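Putative DNA binding protein (Bacteroides thetaiotaomicron VPI-5482, PDB 3HTN) is of unknown function but belongs to the PCC (DUF296) family, is a putative DNA-binding protein, and binds metal ions, nickel among them. Local coordinates at residues A[7-12]-A[18-23]; A[30-35]-A[123-128]; A[34-39]-A[92-97]; A[50-55]-A[98-103]. All coordinates share one frame; numbering follows the deposited sequence. Where two conformers were deposited one is given.

All four contacts reach the same nine-stranded antiparallel sheet. The hairpin of interaction 1 and the helix-on-sheet contact of interaction 2 have centres about 9 Å apart and share an aromatic cluster round Phe35. Interactions 2 and 3 use overlapping parts of helix 28-39, sharing Ala34 and Phe35, with centres only about 5 Å apart, so that one helix bridges strands 120-127 and 91-101. Interaction 4 lies about 20 Å, centre to centre, from interaction 3 and continues the same strand, 91-101. That strand supplies the nickel ligands His95 and His97; the side chains of Leu94 in interaction 3 and Ile98 in interaction 4 each lie about 10 Å from the metal.

Interaction 1: residues A[7-12]-A[18-23]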
# COMPACT_ATOMS: atom_id res chain seq x y z
N ASN A 7 16.95 12.18 19.29
CA ASN A 7 15.48 11.98 19.09
C ASN A 7 15.17 11.97 17.60
O ASN A 7 15.54 12.90 16.88
CB ASN A 7 14.67 13.07 19.79
CG ASN A 7 13.18 12.72 19.90
OD1 ASN A 7 12.83 11.64 20.40
ND2 ASN A 7 12.31 13.63 19.45
N MSE A 8 14.51 10.91 17.13
CA MSE A 8 14.19 10.77 15.71
C MSE A 8 12.69 10.69 15.38
O MSE A 8 12.33 10.78 14.21
CB MSE A 8 14.91 9.54 15.16
CG MSE A 8 16.40 9.78 14.97
SE MSE A 8 17.25 8.28 14.13
CE MSE A 8 17.24 7.07 15.67
N TYR A 9 11.83 10.56 16.38
CA TYR A 9 10.41 10.39 16.11
C TYR A 9 9.59 10.62 17.36
O TYR A 9 10.12 10.63 18.49
CB TYR A 9 10.13 8.95 15.62
CG TYR A 9 10.74 7.90 16.50
CD1 TYR A 9 10.16 7.55 17.73
CD2 TYR A 9 11.94 7.29 16.15
CE1 TYR A 9 10.77 6.64 18.57
CE2 TYR A 9 12.55 6.36 16.98
CZ TYR A 9 11.95 6.03 18.17
OH TYR A 9 12.57 5.11 18.99
N SER A 10 8.29 10.83 17.16
CA SER A 10 7.29 10.84 18.22
C SER A 10 6.24 9.82 17.78
O SER A 10 6.06 9.57 16.58
CB SER A 10 6.68 12.22 18.43
OG SER A 10 6.01 12.69 17.27
N TYR A 11 5.54 9.23 18.74
CA TYR A 11 4.59 8.16 18.44
C TYR A 11 3.40 8.13 19.38
O TYR A 11 3.41 8.74 20.44
CB TYR A 11 5.30 6.81 18.47
CG TYR A 11 5.76 6.44 19.84
CD1 TYR A 11 7.00 6.85 20.30
CD2 TYR A 11 4.96 5.67 20.68
CE1 TYR A 11 7.43 6.54 21.56
CE2 TYR A 11 5.38 5.35 21.95
CZ TYR A 11 6.62 5.79 22.39
OH TYR A 11 7.06 5.47 23.64
N LYS A 12 2.37 7.40 18.95
CA LYS A 12 1.20 7.12 19.76
C LYS A 12 0.85 5.65 19.65
O LYS A 12 0.66 5.14 18.56
CB LYS A 12 0.00 7.97 19.32
CG LYS A 12 -1.25 7.78 20.14
CD LYS A 12 -2.34 8.70 19.61
CE LYS A 12 -3.62 8.53 20.41
NZ LYS A 12 -3.42 8.87 21.85
N TYR A 18 1.25 1.33 16.35
CA TYR A 18 1.83 2.59 16.73
C TYR A 18 1.75 3.52 15.54
O TYR A 18 2.04 3.13 14.43
CB TYR A 18 3.29 2.46 17.11
CG TYR A 18 3.58 1.56 18.27
CD1 TYR A 18 3.65 2.07 19.55
CD2 TYR A 18 3.87 0.20 18.09
CE1 TYR A 18 3.95 1.25 20.63
CE2 TYR A 18 4.17 -0.61 19.15
CZ TYR A 18 4.21 -0.09 20.41
OH TYR A 18 4.50 -0.91 21.48
N ILE A 19 1.34 4.75 15.79
CA ILE A 19 1.38 5.79 14.78
C ILE A 19 2.69 6.50 15.04
O ILE A 19 2.88 7.06 16.12
CB ILE A 19 0.19 6.78 14.89
CG1 ILE A 19 -1.14 6.02 14.89
CG2 ILE A 19 0.25 7.80 13.81
CD1 ILE A 19 -1.27 4.92 13.88
N VAL A 20 3.58 6.47 14.05
CA VAL A 20 4.91 7.04 14.20
C VAL A 20 5.06 8.24 13.29
O VAL A 20 4.82 8.14 12.09
CB VAL A 20 5.99 6.01 13.89
CG1 VAL A 20 7.39 6.59 14.08
CG2 VAL A 20 5.76 4.78 14.76
N SER A 21 5.42 9.37 13.90
CA SER A 21 5.69 10.61 13.20
C SER A 21 7.18 10.86 13.26
O SER A 21 7.72 11.19 14.31
CB SER A 21 4.89 11.75 13.81
OG SER A 21 5.13 12.93 13.10
N ILE A 22 7.86 10.67 12.14
CA ILE A 22 9.30 10.80 12.10
C ILE A 22 9.65 12.29 12.07
O ILE A 22 8.91 13.11 11.50
CB ILE A 22 9.88 10.01 10.90
CG1 ILE A 22 9.55 8.51 11.05
CG2 ILE A 22 11.38 10.24 10.79
CD1 ILE A 22 10.15 7.61 10.05
N ASN A 23 10.75 12.66 12.75
CA ASN A 23 11.20 14.05 12.78
C ASN A 23 11.63 14.49 11.40
O ASN A 23 12.15 13.70 10.62
CB ASN A 23 12.39 14.23 13.75
CG ASN A 23 12.03 14.04 15.20
OD1 ASN A 23 10.87 13.85 15.55
ND2 ASN A 23 13.05 14.05 16.07
O HOH W 1 8.23 13.71 15.32
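Ser10 and Ser21 form a hydrogen-bonded antiparallel pair, Ser21 N reaching Ser10 O at 2.8 Å while Ser10 N returns a bond to Ser21 O. Lys12 and Ile19 exchange the same two bonds nearer the turn, and at the other end Asn23 N gives Met8 O a nearly straight bond (176°) of 2.9 Å from above the carbonyl plane. One water accepts from Ser10 OG at 3.1 Å and donates to Ser21 O at 2.8 Å and to Asn23 OD1 at 2.7 Å. Ser21 O is thus gripped by two donors. Asparagine suits this strand end: CG anti to the carbonyl carbon (chi1 -68°) swings its short amide back toward 7-12, where OD1 meets that water; a leucine in its place would probably leave the water with one acceptor fewer, held by Ser10 OG and Ser21 O alone. The face bearing Tyr9, Tyr11, Val20 and Ile22 is apolar near the backbone, with Tyr9 CB 3.9 Å from Val20 CG1 and Tyr11 alongside Tyr18. Tyr9 OH is hydrogen-bonded to Glu38 OE1 and Tyr11 OH to Lys39 NZ. The chemistry implies a two-sided hairpin: Ser10 and Ser21 hold water where Phe147 of the second subunit packs; the tyrosines anchor helix 28-39.

Interaction 2: residues A[30-35]-A[123-128]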
# COMPACT_ATOMS: atom_id res chain seq x y z
N LYS A 30 16.62 4.44 9.22
CA LYS A 30 17.31 4.46 10.50
C LYS A 30 16.31 4.69 11.64
O LYS A 30 16.35 4.02 12.66
CB LYS A 30 18.36 5.57 10.50
CG LYS A 30 19.25 5.67 11.76
CD LYS A 30 20.14 6.89 11.70
CE LYS A 30 20.86 7.13 13.04
NZ LYS A 30 21.68 8.39 13.02
N ALA A 31 15.42 5.66 11.45
CA ALA A 31 14.43 5.98 12.47
C ALA A 31 13.47 4.83 12.72
O ALA A 31 13.17 4.49 13.87
CB ALA A 31 13.66 7.26 12.11
N LEU A 32 12.98 4.22 11.66
CA LEU A 32 12.06 3.08 11.84
C LEU A 32 12.74 1.91 12.51
O LEU A 32 12.13 1.24 13.35
CB LEU A 32 11.43 2.67 10.51
CG LEU A 32 10.44 3.67 9.92
CD1 LEU A 32 10.16 3.36 8.45
CD2 LEU A 32 9.10 3.73 10.69
N ASN A 33 14.00 1.65 12.14
CA ASN A 33 14.77 0.60 12.81
C ASN A 33 14.85 0.88 14.30
O ASN A 33 14.52 0.02 15.12
CB ASN A 33 16.19 0.48 12.22
CG ASN A 33 16.24 -0.39 10.98
OD1 ASN A 33 16.17 -1.61 11.06
ND2 ASN A 33 16.40 0.24 9.83
N ALA A 34 15.23 2.11 14.63
CA ALA A 34 15.39 2.54 16.02
C ALA A 34 14.07 2.42 16.81
O ALA A 34 14.08 1.99 17.97
CB ALA A 34 15.90 3.96 16.06
N PHE A 35 12.96 2.77 16.16
CA PHE A 35 11.66 2.63 16.78
C PHE A 35 11.34 1.18 17.14
O PHE A 35 10.94 0.89 18.24
CB PHE A 35 10.57 3.15 15.85
CG PHE A 35 9.24 3.04 16.45
CD1 PHE A 35 8.86 3.93 17.40
CD2 PHE A 35 8.39 1.98 16.14
CE1 PHE A 35 7.65 3.81 18.04
CE2 PHE A 35 7.21 1.84 16.78
CZ PHE A 35 6.82 2.77 17.71
N PHE A 123 3.67 7.16 9.65
CA PHE A 123 3.76 5.72 9.45
C PHE A 123 2.97 4.97 10.49
O PHE A 123 2.85 5.44 11.62
CB PHE A 123 5.23 5.28 9.47
CG PHE A 123 6.02 5.97 8.42
CD1 PHE A 123 5.97 5.53 7.11
CD2 PHE A 123 6.73 7.12 8.70
CE1 PHE A 123 6.63 6.20 6.12
CE2 PHE A 123 7.41 7.78 7.71
CZ PHE A 123 7.35 7.34 6.42
N VAL A 124 2.38 3.86 10.08
CA VAL A 124 1.67 2.97 10.99
C VAL A 124 2.53 1.71 11.12
O VAL A 124 2.85 1.06 10.11
CB VAL A 124 0.26 2.61 10.49
CG1 VAL A 124 -0.44 1.68 11.50
CG2 VAL A 124 -0.57 3.90 10.29
N VAL A 125 2.91 1.39 12.35
CA VAL A 125 3.74 0.20 12.64
C VAL A 125 2.87 -0.76 13.44
O VAL A 125 2.41 -0.38 14.52
CB VAL A 125 4.98 0.53 13.44
CG1 VAL A 125 5.79 -0.75 13.77
CG2 VAL A 125 5.83 1.54 12.70
N GLU A 126 2.58 -1.93 12.88
CA GLU A 126 1.83 -2.95 13.59
C GLU A 126 2.82 -3.93 14.19
O GLU A 126 3.74 -4.38 13.52
CB GLU A 126 0.89 -3.72 12.68
CG GLU A 126 0.03 -4.71 13.46
CD GLU A 126 -1.02 -5.41 12.63
OE1 GLU A 126 -1.22 -5.02 11.46
OE2 GLU A 126 -1.64 -6.36 13.16
N ASP A 127 2.57 -4.28 15.45
CA ASP A 127 3.38 -5.23 16.20
C ASP A 127 2.62 -6.55 16.26
O ASP A 127 1.52 -6.61 16.81
CB ASP A 127 3.60 -4.67 17.59
CG ASP A 127 4.45 -5.55 18.46
OD1 ASP A 127 4.96 -6.60 18.04
OD2 ASP A 127 4.58 -5.17 19.65
N TYR A 128 3.19 -7.60 15.66
CA TYR A 128 2.59 -8.92 15.70
C TYR A 128 2.82 -9.68 17.00
O TYR A 128 2.16 -10.67 17.22
CB TYR A 128 3.09 -9.80 14.56
CG TYR A 128 2.80 -9.30 13.16
CD1 TYR A 128 1.72 -8.48 12.86
CD2 TYR A 128 3.59 -9.73 12.09
CE1 TYR A 128 1.47 -8.06 11.56
CE2 TYR A 128 3.34 -9.32 10.81
CZ TYR A 128 2.29 -8.49 10.55
OH TYR A 128 2.05 -8.09 9.27
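Phe123 begins the contact with its CB rather than its ring: Leu32 CD2 comes down from the helix to 4.3 Å from Phe123 CB, and meets the ring only obliquely. The ring extends on to Ile22 of the neighbouring strand 17-22, so the large side chain spans two strands. Val124 points to the other face of the sheet, where it packs on Ile19 and on Tyr128 of the second subunit. Val125 returns to the helix side and splits its two branches between two partners. With CG1 anti to the backbone N (chi1 178°), that methyl meets the edge of the Phe35 ring, near its plane, at 4.2 Å from CE2, while Val125 CG2 lies 4.4 Å from Leu32 CD2. A beta-branched residue suits this place, since it favours the strand and offers a methyl to each helix residue. Phe35 and Leu32 stand one helical turn apart, which puts both on the side facing the sheet; Phe35 also stacks edge-to-face with Tyr9, Tyr11 and Tyr18. Glu126 turns, like Val124, away from the helix, and its OE2 forms a salt bridge with Lys17 of the third subunit. No hydrogen bond crosses between 30-35 and 123-128, whose axes come within 11.3 Å at 32°. Such an apolar seam is characteristic of a helix lying on one face of an antiparallel sheet, as in this PCC domain.

Interaction 3: residues A[34-39]-A[92-97]; sequences AFCKEK and VYLHLH
Val92 holds CG1 anti to its backbone N (chi1 167°), which leaves CG2 beside that N and spreads both methyls beneath the helix; Cys36, with SG anti to the carbonyl carbon (chi1 -66°), turns its sulfur onward to Leu94. Cys36 CB rests 3.9 Å from Val92 CG1 and scarcely farther from CG2, so it sits over the valine fork. Val92 CG2 also approaches the helix backbone, 3.8 Å from Lys37 N. Farther along the strand, Cys36 SG lies 4.2 Å from Leu94 CD2. A small cysteine suits the point where helix and strand draw close, with Lys37 CA and Val92 CA 6.3 Å apart. No hydrogen bond crosses, and the segments run roughly antiparallel, at 142°. Val92 and Leu94 lie on the helix side of strand 91-101, with Leu96 following them onto Leu32. The intervening His95, and His97 just after Leu96, point to the other face, where the NE2 of each binds the nickel ion; His95 ND1 is hydrogen-bonded to Glu122 of the third subunit, which fixes the turn of that ring. The strand thus has a helix-covered apolar side and, opposite it, a histidine metal site at a subunit interface.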
# COMPACT_ATOMS: atom_id res chain seq x y z
N ALA A 34 15.23 2.11 14.63
CA ALA A 34 15.39 2.54 16.02
C ALA A 34 14.07 2.42 16.81
O ALA A 34 14.08 1.99 17.97
CB ALA A 34 15.90 3.96 16.06
N PHE A 35 12.96 2.77 16.16
CA PHE A 35 11.66 2.63 16.78
C PHE A 35 11.34 1.18 17.14
O PHE A 35 10.94 0.89 18.24
CB PHE A 35 10.57 3.15 15.85
CG PHE A 35 9.24 3.04 16.45
CD1 PHE A 35 8.86 3.93 17.40
CD2 PHE A 35 8.39 1.98 16.14
CE1 PHE A 35 7.65 3.81 18.04
CE2 PHE A 35 7.21 1.84 16.78
CZ PHE A 35 6.82 2.77 17.71
N CYS A 36 11.50 0.29 16.17
CA CYS A 36 11.22 -1.12 16.37
C CYS A 36 12.13 -1.70 17.45
O CYS A 36 11.69 -2.53 18.25
CB CYS A 36 11.39 -1.91 15.07
SG CYS A 36 10.18 -1.49 13.81
N LYS A 37 13.38 -1.28 17.44
CA LYS A 37 14.32 -1.73 18.46
C LYS A 37 13.86 -1.24 19.84
O LYS A 37 13.79 -2.03 20.79
CB LYS A 37 15.73 -1.23 18.15
CG LYS A 37 16.77 -1.67 19.19
CD LYS A 37 18.18 -1.33 18.78
CE LYS A 37 19.15 -1.62 19.93
NZ LYS A 37 20.57 -1.37 19.53
N GLU A 38 13.53 0.05 19.95
CA GLU A 38 13.07 0.62 21.22
C GLU A 38 11.85 -0.13 21.77
O GLU A 38 11.77 -0.38 22.98
CB GLU A 38 12.69 2.10 21.05
CG GLU A 38 12.17 2.73 22.35
CD GLU A 38 11.61 4.16 22.24
OE1 GLU A 38 11.65 4.79 21.16
OE2 GLU A 38 11.13 4.67 23.29
N LYS A 39 10.92 -0.47 20.89
CA LYS A 39 9.68 -1.12 21.29
C LYS A 39 9.76 -2.64 21.30
O LYS A 39 8.78 -3.30 21.66
CB LYS A 39 8.51 -0.63 20.43
CG LYS A 39 8.24 0.87 20.56
CD LYS A 39 7.87 1.23 22.00
CE LYS A 39 7.51 2.66 22.19
NZ LYS A 39 7.19 2.91 23.64
N VAL A 92 16.80 -6.15 14.67
CA VAL A 92 15.61 -5.86 13.87
C VAL A 92 16.01 -5.97 12.40
O VAL A 92 17.09 -5.51 12.01
CB VAL A 92 15.05 -4.44 14.18
CG1 VAL A 92 14.01 -4.00 13.12
CG2 VAL A 92 14.45 -4.38 15.58
N TYR A 93 15.14 -6.57 11.58
CA TYR A 93 15.34 -6.64 10.14
C TYR A 93 14.12 -6.02 9.48
O TYR A 93 13.01 -6.49 9.68
CB TYR A 93 15.51 -8.08 9.68
CG TYR A 93 15.92 -8.14 8.24
CD1 TYR A 93 15.00 -8.22 7.22
CD2 TYR A 93 17.26 -8.13 7.89
CE1 TYR A 93 15.37 -8.30 5.90
CE2 TYR A 93 17.65 -8.19 6.55
CZ TYR A 93 16.70 -8.27 5.56
OH TYR A 93 17.08 -8.33 4.23
N LEU A 94 14.33 -4.92 8.76
CA LEU A 94 13.27 -4.27 8.02
C LEU A 94 13.42 -4.56 6.54
O LEU A 94 14.52 -4.50 6.02
CB LEU A 94 13.32 -2.76 8.21
CG LEU A 94 13.14 -2.26 9.62
CD1 LEU A 94 13.05 -0.73 9.61
CD2 LEU A 94 11.92 -2.88 10.23
N HIS A 95 12.32 -4.89 5.87
CA HIS A 95 12.28 -5.04 4.43
C HIS A 95 11.20 -4.08 3.95
O HIS A 95 10.03 -4.32 4.18
CB HIS A 95 11.98 -6.49 4.06
CG HIS A 95 12.07 -6.77 2.60
ND1 HIS A 95 11.47 -7.86 2.02
CD2 HIS A 95 12.64 -6.06 1.58
CE1 HIS A 95 11.69 -7.84 0.71
NE2 HIS A 95 12.42 -6.77 0.43
N LEU A 96 11.64 -3.00 3.32
CA LEU A 96 10.78 -1.89 2.96
C LEU A 96 10.92 -1.59 1.49
O LEU A 96 12.03 -1.49 0.98
CB LEU A 96 11.19 -0.63 3.76
CG LEU A 96 11.27 -0.76 5.28
CD1 LEU A 96 11.72 0.57 5.91
CD2 LEU A 96 9.93 -1.24 5.85
N HIS A 97 9.79 -1.47 0.81
CA HIS A 97 9.74 -0.97 -0.53
C HIS A 97 8.98 0.35 -0.55
O HIS A 97 8.31 0.72 0.42
CB HIS A 97 9.07 -1.99 -1.46
CG HIS A 97 9.91 -3.19 -1.77
ND1 HIS A 97 9.63 -4.03 -2.83
CD2 HIS A 97 11.04 -3.68 -1.19
CE1 HIS A 97 10.55 -4.99 -2.86
NE2 HIS A 97 11.44 -4.76 -1.92

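Interaction 4: residues A[50-55]-A[98-103]. With SO4 (sulfate ion), chain E.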
# COMPACT_ATOMS: atom_id res chain seq x y z
N GLY A 50 4.55 10.45 3.31
CA GLY A 50 5.34 11.57 3.75
C GLY A 50 6.03 12.19 2.55
O GLY A 50 5.66 11.91 1.41
N ALA A 51 6.98 13.07 2.82
CA ALA A 51 7.75 13.76 1.80
C ALA A 51 9.22 13.74 2.19
O ALA A 51 9.57 13.71 3.38
CB ALA A 51 7.25 15.18 1.60
N ILE A 52 10.06 13.68 1.15
CA ILE A 52 11.49 13.47 1.30
C ILE A 52 12.28 14.34 0.33
O ILE A 52 11.76 14.81 -0.67
CB ILE A 52 11.88 11.99 1.07
CG1 ILE A 52 11.51 11.53 -0.33
CG2 ILE A 52 11.23 11.09 2.12
CD1 ILE A 52 11.94 10.13 -0.66
N GLY A 53 13.53 14.57 0.69
CA GLY A 53 14.49 15.31 -0.13
C GLY A 53 15.65 14.51 -0.68
O GLY A 53 16.47 15.05 -1.45
N GLU A 54 15.71 13.23 -0.32
CA GLU A 54 16.74 12.32 -0.81
C GLU A 54 16.21 10.91 -0.66
O GLU A 54 15.52 10.60 0.31
CB GLU A 54 18.05 12.52 -0.05
CG GLU A 54 19.24 11.82 -0.69
CD GLU A 54 20.57 12.41 -0.26
OE1 GLU A 54 20.71 13.66 -0.24
OE2 GLU A 54 21.48 11.61 0.05
N LEU A 55 16.51 10.05 -1.64
CA LEU A 55 16.05 8.67 -1.67
C LEU A 55 17.12 7.78 -2.23
O LEU A 55 17.71 8.14 -3.24
CB LEU A 55 14.86 8.56 -2.63
CG LEU A 55 14.25 7.18 -2.86
CD1 LEU A 55 13.63 6.60 -1.58
CD2 LEU A 55 13.25 7.22 -3.99
N ILE A 98 9.08 1.09 -1.64
CA ILE A 98 8.53 2.42 -1.66
C ILE A 98 8.16 2.81 -3.07
O ILE A 98 8.77 2.33 -4.04
CB ILE A 98 9.56 3.41 -1.06
CG1 ILE A 98 8.96 4.75 -0.62
CG2 ILE A 98 10.79 3.64 -2.01
CD1 ILE A 98 9.94 5.65 0.12
N THR A 99 7.19 3.72 -3.16
CA THR A 99 6.75 4.36 -4.35
C THR A 99 6.75 5.83 -4.05
O THR A 99 6.20 6.27 -3.01
CB THR A 99 5.35 3.93 -4.78
OG1 THR A 99 5.26 2.50 -4.73
CG2 THR A 99 5.02 4.48 -6.17
N VAL A 100 7.41 6.59 -4.91
CA VAL A 100 7.49 8.03 -4.77
C VAL A 100 7.04 8.76 -6.04
O VAL A 100 7.11 8.21 -7.12
CB VAL A 100 8.91 8.51 -4.38
CG1 VAL A 100 9.36 7.82 -3.08
CG2 VAL A 100 9.90 8.27 -5.53
N GLY A 101 6.55 9.99 -5.86
CA GLY A 101 6.25 10.93 -6.93
C GLY A 101 7.27 12.02 -7.00
O GLY A 101 7.67 12.59 -5.98
N ARG A 102 7.67 12.34 -8.22
CA ARG A 102 8.60 13.45 -8.47
C ARG A 102 7.80 14.71 -8.73
O ARG A 102 6.56 14.68 -8.73
CB ARG A 102 9.51 13.11 -9.65
CG ARG A 102 10.17 11.76 -9.49
CD ARG A 102 11.04 11.42 -10.72
NE ARG A 102 12.42 11.91 -10.59
CZ ARG A 102 13.44 11.48 -11.31
NH1 ARG A 102 13.28 10.63 -12.29
NH2 ARG A 102 14.65 11.92 -11.07
N SER A 103 8.48 15.83 -8.95
CA SER A 103 7.80 17.10 -9.15
C SER A 103 6.97 17.15 -10.42
O SER A 103 6.10 18.00 -10.55
CB SER A 103 8.80 18.26 -9.15
OG SER A 103 9.64 18.17 -10.25
S SO4 E . 17.08 10.21 -13.37
O1 SO4 E . 17.30 11.01 -12.20
O2 SO4 E . 16.72 10.98 -14.57
O3 SO4 E . 16.02 9.22 -13.12
O4 SO4 E . 18.35 9.49 -13.66
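Leu55, Ile52, Ile98 and Val100 form a buried, wholly apolar contact where the chain turns a corner at Gly53 between strands 44-52 and 54-60, facing the last part of strand 91-101. Leu55 divides its two methyls: CD2 meets Val100 CG2 tip to tip at 3.8 Å, while CD1 lies 4.1 Å from Ile98 CG2 as the side chains slide past each other in opposite directions. From before the corner, Ile52 adds CD1 at 4.2 Å from Val100 CG1. Branched aliphatic residues suit all three strands, each methyl filling a different direction, and Met76 and Leu112 extend the cluster from neighbouring strands. Thr99 faces the other way, toward Thr99 of both other subunits. Farther along the chain, Arg102 bends at chi3 (89°) and presents the edge of its guanidinium to a sulfate, probably from the crystallisation liquor: NH2 donates to sulfate O1 at 3.0 Å and NH1 to O3 at 3.2 Å, a two-pronged grip joined by Lys70. NH2 also makes a salt bridge with Glu74; a methionine here would probably leave that carboxylate without its charged mate and the anion held less firmly. In the sheet, 44-52 and 54-60 lie two places to either side of 91-101; the Gly53 corner carries the chain from one to the other, and the apolar cluster fills the inside of the curve, as expected of a strongly curved antiparallel sheet.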